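Fructokinase (Silicibacter sp., PDB 3C8U) probably phosphorylates fructose at the expense of ATP, as a P-loop-type sugar kinase. Local coordinates at residues F83-E86 with G87-L91; C92-L95 with K96-R100; F136-P139 with G140-D143; L174-D177 with A178-R182. All coordinates share one frame; numbering follows the deposited sequence.

Overall arrangement
Interactions 1 and 2 follow one another along helix 85-97, at its start and its end, with centres 13 Å apart. Interaction 3 is a turn in the loop between strands 126-131 and 150-154 of the parallel sheet; its centre lies 12 Å from that of interaction 1, and the two touch, Phe85 CZ approaching Gly140 O at 3.1 Å and Phe88 CD2 approaching Trp141 CZ3 at 4.1 Å. Interaction 4 begins helix 176-184 well apart from the others, about 41 Å from interaction 2 between centres and on the opposite side of the chain's centre. The probable P-loop at Gly29, Gly34, Lys35 and Ser36 belongs to none of the four.

Interaction 1. Residues F83-E86 with G87-L91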
# COMPACT_ATOMS: atom_id res chain seq x y z
N PHE A 83 11.11 1.46 -6.01
CA PHE A 83 10.28 0.25 -6.15
C PHE A 83 10.43 -0.37 -7.53
O PHE A 83 10.70 0.32 -8.50
CB PHE A 83 8.80 0.56 -5.90
CG PHE A 83 8.47 0.74 -4.43
CD1 PHE A 83 8.67 1.95 -3.82
CD2 PHE A 83 8.04 -0.32 -3.67
CE1 PHE A 83 8.44 2.10 -2.50
CE2 PHE A 83 7.78 -0.16 -2.32
CZ PHE A 83 7.99 1.04 -1.74
N ASP A 84 10.26 -1.68 -7.57
CA ASP A 84 10.13 -2.42 -8.83
C ASP A 84 8.73 -2.22 -9.37
O ASP A 84 7.85 -3.06 -9.18
CB ASP A 84 10.44 -3.91 -8.62
CG ASP A 84 10.26 -4.74 -9.87
OD1 ASP A 84 10.22 -4.17 -11.00
OD2 ASP A 84 10.12 -5.97 -9.70
N PHE A 85 8.51 -1.08 -10.03
CA PHE A 85 7.16 -0.74 -10.53
C PHE A 85 6.62 -1.77 -11.52
O PHE A 85 5.51 -2.25 -11.40
CB PHE A 85 7.12 0.63 -11.21
CG PHE A 85 5.85 0.84 -11.97
CD1 PHE A 85 4.67 1.09 -11.29
CD2 PHE A 85 5.81 0.73 -13.36
CE1 PHE A 85 3.47 1.21 -11.99
CE2 PHE A 85 4.60 0.85 -14.05
CZ PHE A 85 3.46 1.10 -13.36
N GLU A 86 7.45 -2.15 -12.49
CA GLU A 86 7.03 -3.06 -13.54
C GLU A 86 6.66 -4.43 -12.95
O GLU A 86 5.70 -5.06 -13.37
CB GLU A 86 8.11 -3.21 -14.66
CG GLU A 86 8.48 -1.91 -15.39
CD GLU A 86 9.24 -2.15 -16.72
OE1 GLU A 86 8.65 -2.75 -17.65
OE2 GLU A 86 10.42 -1.77 -16.84
N GLY A 87 7.42 -4.86 -11.96
CA GLY A 87 7.13 -6.13 -11.26
C GLY A 87 5.85 -6.06 -10.47
O GLY A 87 5.03 -6.99 -10.46
N PHE A 88 5.65 -4.93 -9.80
CA PHE A 88 4.40 -4.73 -9.01
C PHE A 88 3.22 -4.71 -9.96
O PHE A 88 2.18 -5.31 -9.72
CB PHE A 88 4.48 -3.42 -8.22
CG PHE A 88 3.25 -3.11 -7.40
CD1 PHE A 88 2.74 -4.04 -6.49
CD2 PHE A 88 2.61 -1.91 -7.54
CE1 PHE A 88 1.62 -3.74 -5.73
CE2 PHE A 88 1.49 -1.60 -6.78
CZ PHE A 88 0.99 -2.52 -5.89
N GLN A 89 3.39 -3.99 -11.06
CA GLN A 89 2.33 -3.90 -12.06
C GLN A 89 1.97 -5.29 -12.58
O GLN A 89 0.81 -5.62 -12.75
CB GLN A 89 2.71 -2.96 -13.21
CG GLN A 89 1.61 -2.80 -14.24
CD GLN A 89 1.94 -1.71 -15.24
OE1 GLN A 89 1.17 -0.77 -15.45
NE2 GLN A 89 3.10 -1.83 -15.86
N ARG A 90 3.00 -6.10 -12.80
CA ARG A 90 2.82 -7.46 -13.32
C ARG A 90 2.03 -8.30 -12.33
O ARG A 90 1.18 -9.10 -12.71
CB ARG A 90 4.16 -8.13 -13.66
CG ARG A 90 4.68 -7.75 -15.03
CD ARG A 90 5.89 -8.60 -15.49
NE ARG A 90 7.09 -8.32 -14.72
CZ ARG A 90 7.93 -7.35 -15.03
NH1 ARG A 90 7.68 -6.60 -16.09
NH2 ARG A 90 9.00 -7.13 -14.28
N LEU A 91 2.31 -8.11 -11.05
CA LEU A 91 1.56 -8.82 -9.98
C LEU A 91 0.09 -8.45 -9.99
O LEU A 91 -0.79 -9.32 -9.94
CB LEU A 91 2.16 -8.55 -8.58
CG LEU A 91 1.23 -8.90 -7.40
CD1 LEU A 91 0.94 -10.43 -7.33
CD2 LEU A 91 1.79 -8.41 -6.11
O HOH W 1 10.22 -7.95 -11.48
O HOH W 2 11.16 -5.27 -13.55
O HOH W 3 4.60 -4.40 -15.78
O HOH W 4 9.92 -5.24 -16.99
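Helix 85-97 opens with three consecutive i to i+4 backbone bonds, Phe88 N to Asp84 O, Gln89 N to Phe85 O at 2.8 Å and Arg90 N to Glu86 O. Asp84 precedes the helix and turns its carboxylate back over it: with CG anti to the backbone N (chi1 178°), OD1 accepts from Gly87 N at 3.0 Å, the amide meeting it from above the carboxylate plane. This is an N-cap, and it occupies an amide of the first turn that has no preceding helical carbonyl to bind. The same carboxylate is tied by two waters, one on each oxygen, to Arg90 NH2, which lies 4.6 Å from Asp84 OD1, so the opposite charges meet through solvent and not directly. Arg90 bends at chi3 and lays one guanidinium face over the Glu86 carbonyl, with Glu86 O 3.6 Å above the plane, while the two waters sit at its edge. A further water joins Glu86 O to Gln89 NE2, giving that carbonyl a second donor beside Arg90 N. The extended Gln89 chain crosses the Phe85 ring at a slant, its amide inclined 58° to the ring: OE1 is 3.6 Å from CZ and NE2 3.6 Å from CE2. Gln89 CB lies over one ring face, toward the rim. Phe88, one residue earlier, points its ring inward to Phe61 and Met58.

Interaction 2. Residues C92-L95 with K96-R100; sequences CHAL and KHQER
Ala94 and Gln98 meet where helix 85-97 runs out, and the Ala94 carbonyl is the main acceptor between them. Gln98 N reaches Ala94 O at 2.8 Å with an N-H...O angle of 157°, approaching almost in line with the carbonyl bond, whereas His97 N gives the same oxygen only a weak bond at 3.3 Å. Gln98 also rests its aliphatic part there: CG lies anti to its own carbonyl carbon (chi1 -59°), which brings it to 3.3 Å from Ala94 O and 4.1 Å from Ala94 CB. One residue earlier, His93 O accepts from Lys96 N at 3.3 Å, an i to i+3 bond whose donor stands well above the carbonyl plane. Lys96 CB lies 3.5 Å from His93 O. Later carbonyls turn to a side chain: Arg22 binds Leu95 O and Gln98 O through NH1 and Glu99 O through NH2, so one guanidinium gathers three carbonyls around the end of the helix. The Arg22 backbone is also hydrogen-bonded to that of Lys96. The mix of i+3 and i+4 bonds, followed by extended backbone at Gln98, is characteristic of a weakly bonded helix C-terminus leading into a strand, here 101-107 of the antiparallel hairpin.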
# COMPACT_ATOMS: atom_id res chain seq x y z
N CYS A 92 -0.16 -7.15 -10.06
CA CYS A 92 -1.54 -6.65 -10.07
C CYS A 92 -2.34 -7.30 -11.21
O CYS A 92 -3.50 -7.77 -11.01
CB CYS A 92 -1.57 -5.13 -10.19
SG CYS A 92 -0.97 -4.33 -8.68
N HIS A 93 -1.70 -7.38 -12.36
CA HIS A 93 -2.35 -8.03 -13.52
C HIS A 93 -2.59 -9.51 -13.29
O HIS A 93 -3.68 -10.04 -13.60
CB HIS A 93 -1.63 -7.75 -14.83
CG HIS A 93 -1.85 -6.35 -15.33
ND1 HIS A 93 -3.11 -5.86 -15.65
CD2 HIS A 93 -0.99 -5.33 -15.54
CE1 HIS A 93 -3.00 -4.60 -16.03
NE2 HIS A 93 -1.73 -4.25 -15.97
N ALA A 94 -1.60 -10.18 -12.70
CA ALA A 94 -1.66 -11.64 -12.49
C ALA A 94 -2.80 -11.99 -11.52
O ALA A 94 -3.52 -12.97 -11.68
CB ALA A 94 -0.33 -12.21 -11.95
N LEU A 95 -2.98 -11.11 -10.56
CA LEU A 95 -3.99 -11.33 -9.51
C LEU A 95 -5.42 -11.44 -10.03
O LEU A 95 -6.27 -12.16 -9.46
CB LEU A 95 -3.92 -10.26 -8.44
CG LEU A 95 -2.78 -10.43 -7.43
CD1 LEU A 95 -2.63 -9.18 -6.56
CD2 LEU A 95 -2.96 -11.72 -6.58
N LYS A 96 -5.67 -10.76 -11.13
CA LYS A 96 -7.02 -10.75 -11.72
C LYS A 96 -7.41 -12.12 -12.22
O LYS A 96 -8.49 -12.64 -11.90
CB LYS A 96 -7.13 -9.73 -12.86
CG LYS A 96 -8.51 -9.69 -13.53
CD LYS A 96 -8.50 -8.73 -14.73
CE LYS A 96 -9.90 -8.31 -15.17
NZ LYS A 96 -10.65 -7.55 -14.11
N HIS A 97 -6.53 -12.75 -12.99
CA HIS A 97 -6.95 -13.99 -13.63
C HIS A 97 -6.18 -15.23 -13.32
O HIS A 97 -6.61 -16.32 -13.69
CB HIS A 97 -7.10 -13.80 -15.13
CG HIS A 97 -8.44 -13.25 -15.50
ND1 HIS A 97 -9.62 -13.86 -15.12
CD2 HIS A 97 -8.80 -12.13 -16.17
CE1 HIS A 97 -10.65 -13.15 -15.56
NE2 HIS A 97 -10.18 -12.09 -16.20
N GLN A 98 -5.09 -15.11 -12.58
CA GLN A 98 -4.40 -16.33 -12.11
C GLN A 98 -5.04 -16.83 -10.83
O GLN A 98 -5.45 -16.04 -9.98
CB GLN A 98 -2.91 -16.09 -11.88
CG GLN A 98 -2.22 -15.65 -13.10
CD GLN A 98 -2.31 -16.68 -14.23
OE1 GLN A 98 -2.81 -16.38 -15.31
NE2 GLN A 98 -1.82 -17.89 -13.96
N GLU A 99 -5.11 -18.15 -10.69
CA GLU A 99 -5.76 -18.74 -9.52
C GLU A 99 -4.93 -18.53 -8.27
O GLU A 99 -5.41 -18.19 -7.20
CB GLU A 99 -6.00 -20.24 -9.73
CG GLU A 99 -7.10 -20.53 -10.75
CD GLU A 99 -8.42 -19.87 -10.40
OE1 GLU A 99 -8.52 -19.19 -9.35
OE2 GLU A 99 -9.38 -20.03 -11.19
N ARG A 100 -3.65 -18.76 -8.46
CA ARG A 100 -2.68 -18.80 -7.38
C ARG A 100 -1.49 -17.94 -7.75
O ARG A 100 -0.91 -18.10 -8.81
CB ARG A 100 -2.26 -20.25 -7.15
CG ARG A 100 -1.59 -20.56 -5.82
CD ARG A 100 -1.50 -22.08 -5.59
NE ARG A 100 -2.41 -22.53 -4.55
CZ ARG A 100 -3.51 -23.25 -4.78
NH1 ARG A 100 -3.83 -23.62 -6.01
NH2 ARG A 100 -4.28 -23.60 -3.76

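Interaction 3. Residues F136-P139 with G140-D143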
# COMPACT_ATOMS: atom_id res chain seq x y z
N PHE A 136 -1.36 7.60 -7.44
CA PHE A 136 -0.20 8.49 -7.61
C PHE A 136 -0.01 8.95 -9.05
O PHE A 136 0.21 8.16 -9.98
CB PHE A 136 1.04 7.76 -7.06
CG PHE A 136 2.27 8.60 -6.94
CD1 PHE A 136 2.32 9.68 -6.07
CD2 PHE A 136 3.41 8.27 -7.67
CE1 PHE A 136 3.48 10.43 -5.95
CE2 PHE A 136 4.57 9.04 -7.57
CZ PHE A 136 4.61 10.12 -6.72
N ASP A 137 -0.13 10.26 -9.22
CA ASP A 137 -0.14 10.89 -10.55
C ASP A 137 1.29 11.14 -11.05
O ASP A 137 1.83 12.25 -11.02
CB ASP A 137 -0.99 12.16 -10.52
CG ASP A 137 -1.33 12.70 -11.90
OD1 ASP A 137 -0.97 12.11 -12.95
OD2 ASP A 137 -1.98 13.74 -11.93
N ALA A 138 1.85 10.04 -11.48
CA ALA A 138 3.18 9.99 -12.13
C ALA A 138 3.20 8.92 -13.21
O ALA A 138 2.39 7.99 -13.18
CB ALA A 138 4.26 9.69 -11.12
N PRO A 139 4.13 9.03 -14.15
CA PRO A 139 4.27 7.97 -15.14
C PRO A 139 4.40 6.59 -14.52
O PRO A 139 5.10 6.37 -13.51
CB PRO A 139 5.52 8.39 -15.92
CG PRO A 139 5.52 9.90 -15.82
CD PRO A 139 5.03 10.17 -14.43
N GLY A 140 3.68 5.69 -15.17
CA GLY A 140 3.60 4.30 -14.78
C GLY A 140 2.54 4.14 -13.71
O GLY A 140 1.51 3.48 -13.89
N TRP A 141 2.80 4.80 -12.60
CA TRP A 141 2.01 4.67 -11.39
C TRP A 141 0.56 5.05 -11.65
O TRP A 141 -0.37 4.43 -11.14
CB TRP A 141 2.59 5.52 -10.23
CG TRP A 141 3.94 5.04 -9.77
CD1 TRP A 141 5.14 5.58 -10.08
CD2 TRP A 141 4.22 3.91 -8.93
NE1 TRP A 141 6.15 4.89 -9.49
CE2 TRP A 141 5.62 3.84 -8.77
CE3 TRP A 141 3.42 2.95 -8.28
CZ2 TRP A 141 6.24 2.87 -8.00
CZ3 TRP A 141 4.04 1.97 -7.52
CH2 TRP A 141 5.44 1.94 -7.38
N ARG A 142 0.38 6.04 -12.51
CA ARG A 142 -0.97 6.62 -12.73
C ARG A 142 -1.84 5.62 -13.49
O ARG A 142 -3.07 5.66 -13.44
CB ARG A 142 -0.91 7.97 -13.46
CG ARG A 142 -0.39 7.92 -14.88
CD ARG A 142 -0.64 9.25 -15.57
NE ARG A 142 -0.05 10.37 -14.86
CZ ARG A 142 1.05 11.00 -15.26
NH1 ARG A 142 1.70 10.60 -16.33
NH2 ARG A 142 1.51 12.02 -14.56
N ASP A 143 -1.17 4.66 -14.11
CA ASP A 143 -1.85 3.64 -14.91
C ASP A 143 -2.47 2.57 -14.04
O ASP A 143 -3.29 1.78 -14.50
CB ASP A 143 -0.92 2.97 -15.90
CG ASP A 143 -0.43 3.93 -16.95
OD1 ASP A 143 -1.10 4.94 -17.20
OD2 ASP A 143 0.62 3.65 -17.51
O HOH W 5 -0.76 5.00 -8.52
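The edge of the Phe136 ring meets the face of Trp141, an edge-to-face pair with the Phe136 and Trp141 five-membered ring centroids 5.6 Å apart and the planes at 77°. Trp141 CB lies in the plane of the Phe136 ring, 3.8 Å from its CD2. The Arg142 guanidinium has one face on the backbone: Ala138 C sits over its centre and Pro139 N toward its rim. Its edge faces Asp137, whose OD1 takes both NE, at 2.7 Å, and NH2, at 3.0 Å, a side-on, one-oxygen salt bridge, with the carboxylate turned 82° to the guanidinium. Arg142 CG stands between the backbone N and the carbonyl carbon (chi1 66°), which carries the chain back across Ala138 toward Asp137. Between these side chains the loop joining strands 126-131 and 150-154 of the parallel sheet folds as a turn: Asp137 centres an inverse gamma turn, Gly140 has positive phi, and Arg142 N binds Ala138 O at 2.9 Å. Trp141 N also binds Pro139 O, from above the carbonyl plane. A water bridges Phe136 N, from which it accepts, and Trp141 O, to which it donates. Trp141 also packs on Met58 and Pro80, and Phe136 on Tyr133.

Interaction 4. Residues L174-D177 with A178-R182; sequences LNHD and AAVAR
Leu174 reaches over the start of the helix, its CD1 lying 3.7 Å from Ala178 O, 4.0 Å from Ala178 CB and 4.1 Å from Arg182 CB, while its CB faces Ala179 CB. This one hydrophobic residue, still before the helix, thus covers the methyls and the base of the arginine along one flank. The next residue does the polar work. A chi1 of 72° folds the Asn175 amide back over the helix start, where OD1 accepts from Ala178 N at 2.8 Å, the donor reaching it almost in line with the amide C=O. Ala178 CB lies 3.2 Å from Asn175 OD1. The backbone oxygen of Asn175 is used as well, by Ala179 N, so the residue holds two consecutive amides of the first turn through two different oxygens. Regular i to i+4 bonds then follow, from Val180 N to His176 O and from Ala181 N to Asp177 O. On another flank His176 and Val180 pair: Val180 CG2 sits over the face of the His176 ring, 3.9 Å from the centroid and 29° off the ring normal, a CH-pi contact. Val180 and Ala179 also touch Val166 of helix 158-171, and Arg182 touches Trp169 of that helix. An asparagine N-cap combined with an N'-to-N4 contact, Leu174 CB to Ala179 CB at 4.1 Å, fits the hydrophobic staple, here at the start of helix 176-184 beside helix 158-171.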
# COMPACT_ATOMS: atom_id res chain seq x y z
N LEU A 174 16.20 5.76 18.35
CA LEU A 174 16.72 7.09 18.01
C LEU A 174 16.31 8.05 19.11
O LEU A 174 15.27 7.89 19.72
CB LEU A 174 16.15 7.59 16.66
CG LEU A 174 16.63 6.91 15.37
CD1 LEU A 174 16.66 7.93 14.22
CD2 LEU A 174 18.00 6.28 15.55
N ASN A 175 17.16 9.03 19.39
CA ASN A 175 16.75 10.15 20.21
C ASN A 175 15.88 11.11 19.42
O ASN A 175 15.74 10.99 18.21
CB ASN A 175 17.92 10.88 20.86
CG ASN A 175 18.73 11.71 19.88
OD1 ASN A 175 18.22 12.21 18.88
ND2 ASN A 175 20.01 11.86 20.18
N HIS A 176 15.30 12.05 20.13
CA HIS A 176 14.20 12.83 19.57
C HIS A 176 14.67 13.68 18.37
O HIS A 176 14.01 13.73 17.32
CB HIS A 176 13.51 13.69 20.62
CG HIS A 176 12.37 14.46 20.07
ND1 HIS A 176 12.49 15.75 19.61
CD2 HIS A 176 11.10 14.08 19.79
CE1 HIS A 176 11.34 16.15 19.11
NE2 HIS A 176 10.48 15.16 19.19
N ASP A 177 15.81 14.31 18.55
CA ASP A 177 16.42 15.14 17.50
C ASP A 177 16.61 14.33 16.24
O ASP A 177 16.28 14.74 15.13
CB ASP A 177 17.81 15.60 17.91
CG ASP A 177 17.81 16.78 18.86
OD1 ASP A 177 16.77 17.49 18.97
OD2 ASP A 177 18.87 17.01 19.49
N ALA A 178 17.18 13.16 16.45
CA ALA A 178 17.53 12.25 15.36
C ALA A 178 16.30 11.71 14.68
O ALA A 178 16.28 11.51 13.47
CB ALA A 178 18.41 11.09 15.85
N ALA A 179 15.27 11.46 15.49
CA ALA A 179 14.05 10.83 15.01
C ALA A 179 13.33 11.83 14.12
O ALA A 179 12.80 11.52 13.06
CB ALA A 179 13.14 10.39 16.18
N VAL A 180 13.36 13.08 14.56
CA VAL A 180 12.74 14.18 13.78
C VAL A 180 13.46 14.36 12.43
O VAL A 180 12.84 14.50 11.37
CB VAL A 180 12.77 15.51 14.60
CG1 VAL A 180 12.57 16.73 13.67
CG2 VAL A 180 11.72 15.46 15.71
N ALA A 181 14.78 14.32 12.48
CA ALA A 181 15.59 14.58 11.28
C ALA A 181 15.35 13.48 10.27
O ALA A 181 15.20 13.69 9.07
CB ALA A 181 17.10 14.67 11.63
N ARG A 182 15.27 12.27 10.80
CA ARG A 182 15.14 11.08 9.97
C ARG A 182 13.80 11.14 9.26
O ARG A 182 13.69 10.92 8.05
CB ARG A 182 15.23 9.82 10.82
CG ARG A 182 15.19 8.53 10.06
CD ARG A 182 16.43 8.35 9.23
NE ARG A 182 16.55 6.96 8.79
CZ ARG A 182 17.24 6.02 9.43
NH1 ARG A 182 17.93 6.33 10.53
NH2 ARG A 182 17.27 4.78 8.96